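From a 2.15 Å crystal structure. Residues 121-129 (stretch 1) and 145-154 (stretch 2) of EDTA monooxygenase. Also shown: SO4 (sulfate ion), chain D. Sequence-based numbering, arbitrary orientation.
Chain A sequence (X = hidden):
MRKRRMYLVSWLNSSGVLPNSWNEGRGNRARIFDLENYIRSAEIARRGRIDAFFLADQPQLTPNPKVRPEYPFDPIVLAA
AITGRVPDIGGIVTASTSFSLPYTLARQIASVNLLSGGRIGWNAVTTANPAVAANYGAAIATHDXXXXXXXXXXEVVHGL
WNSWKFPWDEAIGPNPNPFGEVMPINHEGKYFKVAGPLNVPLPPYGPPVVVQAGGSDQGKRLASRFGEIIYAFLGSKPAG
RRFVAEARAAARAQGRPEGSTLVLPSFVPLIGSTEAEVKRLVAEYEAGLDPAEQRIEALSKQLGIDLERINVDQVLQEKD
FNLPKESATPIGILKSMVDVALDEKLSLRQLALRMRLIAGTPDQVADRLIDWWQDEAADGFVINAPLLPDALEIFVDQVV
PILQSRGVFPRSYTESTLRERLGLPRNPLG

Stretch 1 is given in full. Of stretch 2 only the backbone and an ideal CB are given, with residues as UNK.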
ATOM      1  N   GLY A 121       7.538  -7.642  -5.901  1.00 13.17           N
ATOM      2  CA  GLY A 121       7.654  -7.151  -7.258  1.00 16.75           C
ATOM      3  C   GLY A 121       6.432  -6.332  -7.700  1.00 23.58           C
ATOM      4  O   GLY A 121       5.430  -6.198  -6.992  1.00 20.73           O
ATOM      5  N   TRP A 122       6.528  -5.788  -8.912  1.00 18.24           N
ATOM      6  CA  TRP A 122       5.513  -4.885  -9.439  1.00 21.41           C
ATOM      7  C   TRP A 122       5.118  -5.324 -10.843  1.00 21.56           C
ATOM      8  O   TRP A 122       5.955  -5.344 -11.747  1.00 18.95           O
ATOM      9  CB  TRP A 122       6.024  -3.445  -9.438  1.00 18.40           C
ATOM     10  CG  TRP A 122       5.178  -2.443 -10.181  1.00 23.11           C
ATOM     11  CD1 TRP A 122       3.819  -2.357 -10.200  1.00 18.74           C
ATOM     12  CD2 TRP A 122       5.658  -1.388 -11.036  1.00 19.34           C
ATOM     13  NE1 TRP A 122       3.416  -1.311 -11.003  1.00 18.23           N
ATOM     14  CE2 TRP A 122       4.528  -0.703 -11.529  1.00 23.11           C
ATOM     15  CE3 TRP A 122       6.931  -0.963 -11.425  1.00 21.79           C
ATOM     16  CZ2 TRP A 122       4.634   0.384 -12.392  1.00 19.41           C
ATOM     17  CZ3 TRP A 122       7.041   0.116 -12.279  1.00 19.48           C
ATOM     18  CH2 TRP A 122       5.901   0.779 -12.758  1.00 22.78           C
ATOM     19  N   ASN A 123       3.844  -5.682 -11.015  1.00 21.90           N
ATOM     20  CA  ASN A 123       3.254  -5.953 -12.328  1.00 18.64           C
ATOM     21  C   ASN A 123       2.818  -4.613 -12.912  1.00 21.57           C
ATOM     22  O   ASN A 123       1.810  -4.047 -12.499  1.00 21.06           O
ATOM     23  CB  ASN A 123       2.075  -6.927 -12.183  1.00 18.19           C
ATOM     24  CG  ASN A 123       1.301  -7.112 -13.487  1.00 22.38           C
ATOM     25  OD1 ASN A 123       0.093  -7.333 -13.486  1.00 23.13           O
ATOM     26  ND2 ASN A 123       2.003  -7.031 -14.596  1.00 16.68           N
ATOM     27  N   ALA A 124       3.584  -4.074 -13.854  1.00 24.29           N
ATOM     28  CA  ALA A 124       3.329  -2.729 -14.359  1.00 19.82           C
ATOM     29  C   ALA A 124       2.368  -2.836 -15.536  1.00 24.46           C
ATOM     30  O   ALA A 124       2.711  -3.421 -16.559  1.00 27.47           O
ATOM     31  CB  ALA A 124       4.638  -2.058 -14.764  1.00 22.76           C
ATOM     32  N   VAL A 125       1.156  -2.308 -15.389  1.00 24.03           N
ATOM     33  CA  VAL A 125       0.141  -2.455 -16.426  1.00 23.42           C
ATOM     34  C   VAL A 125      -0.222  -1.073 -16.971  1.00 22.86           C
ATOM     35  O   VAL A 125       0.126  -0.044 -16.400  1.00 20.68           O
ATOM     36  CB  VAL A 125      -1.122  -3.193 -15.921  1.00 25.83           C
ATOM     37  CG1 VAL A 125      -0.766  -4.611 -15.424  1.00 22.38           C
ATOM     38  CG2 VAL A 125      -1.833  -2.401 -14.828  1.00 23.38           C
ATOM     39  N   THR A 126      -0.898  -1.063 -18.113  1.00 26.59           N
ATOM     40  CA  THR A 126      -1.560   0.142 -18.585  1.00 31.07           C
ATOM     41  C   THR A 126      -3.061  -0.032 -18.424  1.00 30.89           C
ATOM     42  O   THR A 126      -3.564  -1.146 -18.281  1.00 31.90           O
ATOM     43  CB  THR A 126      -1.230   0.453 -20.052  1.00 37.69           C
ATOM     44  OG1 THR A 126      -1.944  -0.453 -20.899  1.00 39.83           O
ATOM     45  CG2 THR A 126       0.265   0.340 -20.310  1.00 26.68           C
ATOM     46  N   THR A 127      -3.783   1.078 -18.461  1.00 31.54           N
ATOM     47  CA  THR A 127      -5.215   1.053 -18.207  1.00 32.68           C
ATOM     48  C   THR A 127      -5.973   1.267 -19.507  1.00 32.41           C
ATOM     49  O   THR A 127      -5.808   2.294 -20.170  1.00 34.04           O
ATOM     50  CB  THR A 127      -5.629   2.111 -17.190  1.00 30.97           C
ATOM     51  OG1 THR A 127      -4.958   1.877 -15.943  1.00 26.81           O
ATOM     52  CG2 THR A 127      -7.116   2.046 -16.995  1.00 24.44           C
ATOM     53  N   ALA A 128      -6.822   0.314 -19.845  1.00 34.27           N
ATOM     54  CA  ALA A 128      -7.740   0.475 -20.952  1.00 33.05           C
ATOM     55  C   ALA A 128      -9.194   0.509 -20.509  1.00 32.71           C
ATOM     56  O   ALA A 128     -10.069   0.769 -21.341  1.00 32.58           O
ATOM     57  CB  ALA A 128      -7.531  -0.650 -21.977  1.00 33.91           C
ATOM     58  N   ASN A 129      -9.484   0.260 -19.235  1.00 31.96           N
ATOM     59  CA  ASN A 129     -10.866   0.255 -18.775  1.00 28.47           C
ATOM     60  C   ASN A 129     -11.350   1.693 -18.557  1.00 27.61           C
ATOM     61  O   ASN A 129     -10.837   2.396 -17.674  1.00 27.59           O
ATOM     62  CB  ASN A 129     -10.984  -0.580 -17.496  1.00 29.51           C
ATOM     63  CG  ASN A 129     -12.426  -0.741 -17.027  1.00 27.66           C
ATOM     64  OD1 ASN A 129     -13.330  -0.095 -17.548  1.00 31.90           O
ATOM     65  ND2 ASN A 129     -12.640  -1.608 -16.044  1.00 30.75           N
ATOM     66  N   UNK A 145      -0.326   5.534 -27.238  1.00 36.42           N
ATOM     67  CA  UNK A 145       0.056   6.528 -26.231  1.00 36.72           C
ATOM     68  C   UNK A 145       0.143   5.897 -24.848  1.00 30.58           C
ATOM     69  O   UNK A 145       1.004   6.271 -24.048  1.00 30.15           O
ATOM     70  CB  UNK A 145      -0.942   7.687 -26.216  1.00 36.72           C
ATOM     71  N   UNK A 146      -0.763   4.968 -24.545  1.00 31.39           N
ATOM     72  CA  UNK A 146      -0.659   4.137 -23.348  1.00 33.68           C
ATOM     73  C   UNK A 146       0.748   3.603 -23.152  1.00 27.65           C
ATOM     74  O   UNK A 146       1.334   3.719 -22.072  1.00 24.69           O
ATOM     75  CB  UNK A 146      -1.648   2.972 -23.424  1.00 33.68           C
ATOM     76  N   UNK A 147       1.293   2.984 -24.187  1.00 29.61           N
ATOM     77  CA  UNK A 147       2.559   2.300 -24.039  1.00 31.41           C
ATOM     78  C   UNK A 147       3.734   3.267 -24.089  1.00 30.97           C
ATOM     79  O   UNK A 147       4.736   3.058 -23.393  1.00 29.84           O
ATOM     80  CB  UNK A 147       2.709   1.234 -25.126  1.00 31.41           C
ATOM     81  N   UNK A 148       3.612   4.356 -24.839  1.00 29.37           N
ATOM     82  CA  UNK A 148       4.656   5.369 -24.797  1.00 30.72           C
ATOM     83  C   UNK A 148       4.726   6.027 -23.419  1.00 30.26           C
ATOM     84  O   UNK A 148       5.813   6.314 -22.904  1.00 28.47           O
ATOM     85  CB  UNK A 148       4.414   6.425 -25.877  1.00 30.72           C
ATOM     86  N   UNK A 149       3.573   6.289 -22.814  1.00 27.97           N
ATOM     87  CA  UNK A 149       3.567   6.792 -21.447  1.00 28.45           C
ATOM     88  C   UNK A 149       4.183   5.778 -20.496  1.00 24.41           C
ATOM     89  O   UNK A 149       4.991   6.138 -19.627  1.00 21.78           O
ATOM     90  CB  UNK A 149       2.142   7.132 -21.007  1.00 28.45           C
ATOM     91  N   UNK A 150       3.800   4.498 -20.644  1.00 25.82           N
ATOM     92  CA  UNK A 150       4.306   3.458 -19.759  1.00 26.61           C
ATOM     93  C   UNK A 150       5.818   3.367 -19.842  1.00 28.03           C
ATOM     94  O   UNK A 150       6.493   3.144 -18.829  1.00 24.93           O
ATOM     95  CB  UNK A 150       3.676   2.107 -20.102  1.00 26.61           C
ATOM     96  N   UNK A 151       6.358   3.506 -21.052  1.00 24.31           N
ATOM     97  CA  UNK A 151       7.789   3.436 -21.244  1.00 25.80           C
ATOM     98  C   UNK A 151       8.495   4.571 -20.500  1.00 29.86           C
ATOM     99  O   UNK A 151       9.509   4.346 -19.837  1.00 25.01           O
ATOM    100  CB  UNK A 151       8.125   3.482 -22.736  1.00 25.80           C
ATOM    101  N   UNK A 152       7.960   5.787 -20.568  1.00 30.59           N
ATOM    102  CA  UNK A 152       8.578   6.893 -19.839  1.00 25.84           C
ATOM    103  C   UNK A 152       8.420   6.720 -18.329  1.00 23.91           C
ATOM    104  O   UNK A 152       9.350   6.996 -17.556  1.00 25.93           O
ATOM    105  CB  UNK A 152       7.968   8.225 -20.281  1.00 25.84           C
ATOM    106  N   UNK A 153       7.247   6.259 -17.898  1.00 21.38           N
ATOM    107  CA  UNK A 153       7.000   5.954 -16.493  1.00 24.89           C
ATOM    108  C   UNK A 153       8.040   4.972 -15.946  1.00 22.35           C
ATOM    109  O   UNK A 153       8.558   5.149 -14.842  1.00 24.39           O
ATOM    110  CB  UNK A 153       5.592   5.382 -16.317  1.00 24.89           C
ATOM    111  N   UNK A 154       8.327   3.910 -16.696  1.00 21.31           N
ATOM    112  CA  UNK A 154       9.284   2.913 -16.236  1.00 23.65           C
ATOM    113  C   UNK A 154      10.692   3.483 -16.167  1.00 25.62           C
ATOM    114  O   UNK A 154      11.447   3.157 -15.244  1.00 26.02           O
ATOM    115  CB  UNK A 154       9.259   1.690 -17.155  1.00 23.65           C
TER
HETATM  116  S   SO4 D 502      -1.859  -5.349 -24.449  1.00 59.87           S
HETATM  117  O1  SO4 D 502      -2.683  -5.023 -25.615  1.00 61.51           O
HETATM  118  O2  SO4 D 502      -2.463  -6.483 -23.748  1.00 66.42           O
HETATM  119  O3  SO4 D 502      -0.494  -5.697 -24.843  1.00 45.93           O
HETATM  120  O4  SO4 D 502      -1.820  -4.181 -23.569  1.00 63.54           O

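Stretch 2 is a single run of helix, its backbone tied by i to i+4 hydrogen bonds. Its axis makes an angle of 144° with that of strand 121-125, N-to-C directions compared, and it also passes the loop that follows. The axes come no nearer than 10.1 Å, so side chains must span the gap.

Position 145 has nothing of stretch 1 within 5.5 Å of its ideal CB. Stretch 1 sets no demand there, and many polar or small residues would suit; the deposited residue is N145, which makes no contact with it.

Position 146 is different. Its CA lies 6.3 Å from the CA of T126, its CA-to-CB bond points toward stretch 1, and the ideal CB sits 4.2 Å from T126 CB and 5.3 Å from T127 O. A bulky group has little room beside the threonine, but a slender, flexible chain could run along the loop toward A128, with a carbonyl oxygen on the way; lysine, arginine, glutamine or methionine would all fit. The residue is R146. Its CD packs 3.4 Å from T127 O and 3.7 Å from T126 OG1, and chi3 of -87° turns the chain so that NH1 comes within 3.2 Å of A128 CB. No hydrogen bond forms across the stretches, so the long chain covers the loop by packing alone.

At position 147 the bond points sideways, and the ideal CB is 5.5 Å from T126 CG2. A short side chain would fall short of that methyl; a longer one could bend back to it, and the sulfate beyond offers acceptor oxygens to a donor at its tip. Tyrosine, lysine or arginine are plausible. Y147 lays one ring face against the methyl, with T126 CG2 4.1 Å from the ring centroid and 15° off the normal, a CH-pi contact. Its OH donates a very short hydrogen bond of 2.4 Å to SO4 O4.

Position 148 is out of reach of stretch 1 and leaves the choice wide; it is E148. Position 149 points toward stretch 1 but finds nothing near its ideal CB. A long polar chain is one of several options, and R149, extended through chi1 to chi3, makes no contact.

Position 150 points at T126, its ideal CB already 3.8 Å from CG2. This favours a small residue, alanine above all, with serine or glycine possible. A150 places its CB 3.9 Å from T126 CG2.

Positions 151 and 152 are out of reach and unconstrained by stretch 1; they are E151 and E152.

Position 153 points toward stretch 1 with no atom near its ideal CB, while the W122 ring lies farther out. A large apolar residue such as phenylalanine, leucine or methionine could bridge the distance. F153 brings CE1 to 3.6 Å from W122 CH2, the rings meeting rim to rim.

Position 154 points sideways, but W122 and A124 offer an apolar surface to leucine, isoleucine or methionine. L154 reaches it with CD1 3.5 Å from W122 CZ3 and CD2 4.3 Å from A124 CB.

Stretch 2 (145-154) NRYERAEEFL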
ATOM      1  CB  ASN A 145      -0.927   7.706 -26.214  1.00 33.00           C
ATOM      2  CG  ASN A 145      -0.721   8.665 -27.377  1.00 44.71           C
ATOM      3  OD1 ASN A 145       0.327   8.666 -28.029  1.00 43.42           O
ATOM      4  ND2 ASN A 145      -1.727   9.493 -27.639  1.00 40.89           N
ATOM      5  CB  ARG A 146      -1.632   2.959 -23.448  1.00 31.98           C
ATOM      6  CG  ARG A 146      -3.039   3.228 -22.905  1.00 36.78           C
ATOM      7  CD  ARG A 146      -3.882   1.936 -22.925  1.00 37.15           C
ATOM      8  NE  ARG A 146      -4.544   1.745 -24.213  1.00 43.61           N
ATOM      9  CZ  ARG A 146      -5.052   0.593 -24.635  1.00 45.49           C
ATOM     10  NH1 ARG A 146      -4.962  -0.488 -23.879  1.00 62.12           N
ATOM     11  NH2 ARG A 146      -5.633   0.517 -25.824  1.00 59.72           N
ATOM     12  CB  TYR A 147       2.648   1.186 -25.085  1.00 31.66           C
ATOM     13  CG  TYR A 147       2.024  -0.065 -24.524  1.00 29.87           C
ATOM     14  CD1 TYR A 147       2.708  -0.820 -23.588  1.00 31.80           C
ATOM     15  CD2 TYR A 147       0.728  -0.453 -24.867  1.00 35.17           C
ATOM     16  CE1 TYR A 147       2.152  -1.936 -23.017  1.00 31.22           C
ATOM     17  CE2 TYR A 147       0.159  -1.581 -24.301  1.00 37.07           C
ATOM     18  CZ  TYR A 147       0.891  -2.316 -23.375  1.00 37.10           C
ATOM     19  OH  TYR A 147       0.381  -3.440 -22.791  1.00 42.64           O
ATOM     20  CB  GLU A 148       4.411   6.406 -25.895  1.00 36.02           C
ATOM     21  CG  GLU A 148       5.287   7.632 -25.779  1.00 38.40           C
ATOM     22  CD  GLU A 148       5.099   8.597 -26.941  1.00 54.01           C
ATOM     23  OE1 GLU A 148       6.116   9.028 -27.525  1.00 66.00           O
ATOM     24  OE2 GLU A 148       3.939   8.925 -27.269  1.00 53.30           O
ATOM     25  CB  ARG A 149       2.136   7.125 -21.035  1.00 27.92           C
ATOM     26  CG  ARG A 149       1.971   7.629 -19.631  1.00 29.36           C
ATOM     27  CD  ARG A 149       0.528   8.091 -19.476  1.00 32.28           C
ATOM     28  NE  ARG A 149       0.207   8.543 -18.136  1.00 44.12           N
ATOM     29  CZ  ARG A 149       0.230   9.819 -17.772  1.00 47.59           C
ATOM     30  NH1 ARG A 149      -0.088  10.150 -16.534  1.00 32.13           N
ATOM     31  NH2 ARG A 149       0.568  10.761 -18.650  1.00 39.20           N
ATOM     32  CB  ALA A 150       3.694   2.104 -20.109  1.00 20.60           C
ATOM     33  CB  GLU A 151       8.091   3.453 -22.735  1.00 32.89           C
ATOM     34  CG  GLU A 151       9.443   2.891 -23.121  1.00 52.23           C
ATOM     35  CD  GLU A 151      10.580   3.863 -22.831  1.00 74.46           C
ATOM     36  OE1 GLU A 151      10.427   5.072 -23.136  1.00 76.92           O
ATOM     37  OE2 GLU A 151      11.623   3.416 -22.292  1.00 53.15           O
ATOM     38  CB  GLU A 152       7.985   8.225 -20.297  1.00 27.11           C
ATOM     39  CG  GLU A 152       8.815   9.424 -19.823  1.00 30.92           C
ATOM     40  CD  GLU A 152       8.176  10.782 -20.092  1.00 33.95           C
ATOM     41  OE1 GLU A 152       8.483  11.723 -19.326  1.00 31.84           O
ATOM     42  OE2 GLU A 152       7.370  10.910 -21.052  1.00 40.77           O
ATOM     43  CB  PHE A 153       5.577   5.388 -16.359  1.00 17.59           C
ATOM     44  CG  PHE A 153       5.068   5.307 -14.955  1.00 24.02           C
ATOM     45  CD1 PHE A 153       5.506   4.312 -14.087  1.00 23.47           C
ATOM     46  CD2 PHE A 153       4.122   6.199 -14.505  1.00 22.56           C
ATOM     47  CE1 PHE A 153       5.013   4.226 -12.804  1.00 20.51           C
ATOM     48  CE2 PHE A 153       3.649   6.120 -13.222  1.00 21.24           C
ATOM     49  CZ  PHE A 153       4.085   5.143 -12.374  1.00 19.50           C
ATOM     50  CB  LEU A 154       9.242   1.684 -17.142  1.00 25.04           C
ATOM     51  CG  LEU A 154       8.259   0.584 -16.718  1.00 27.11           C
ATOM     52  CD1 LEU A 154       8.669   0.059 -15.354  1.00 30.92           C
ATOM     53  CD2 LEU A 154       6.882   1.115 -16.654  1.00 25.69           C
TER
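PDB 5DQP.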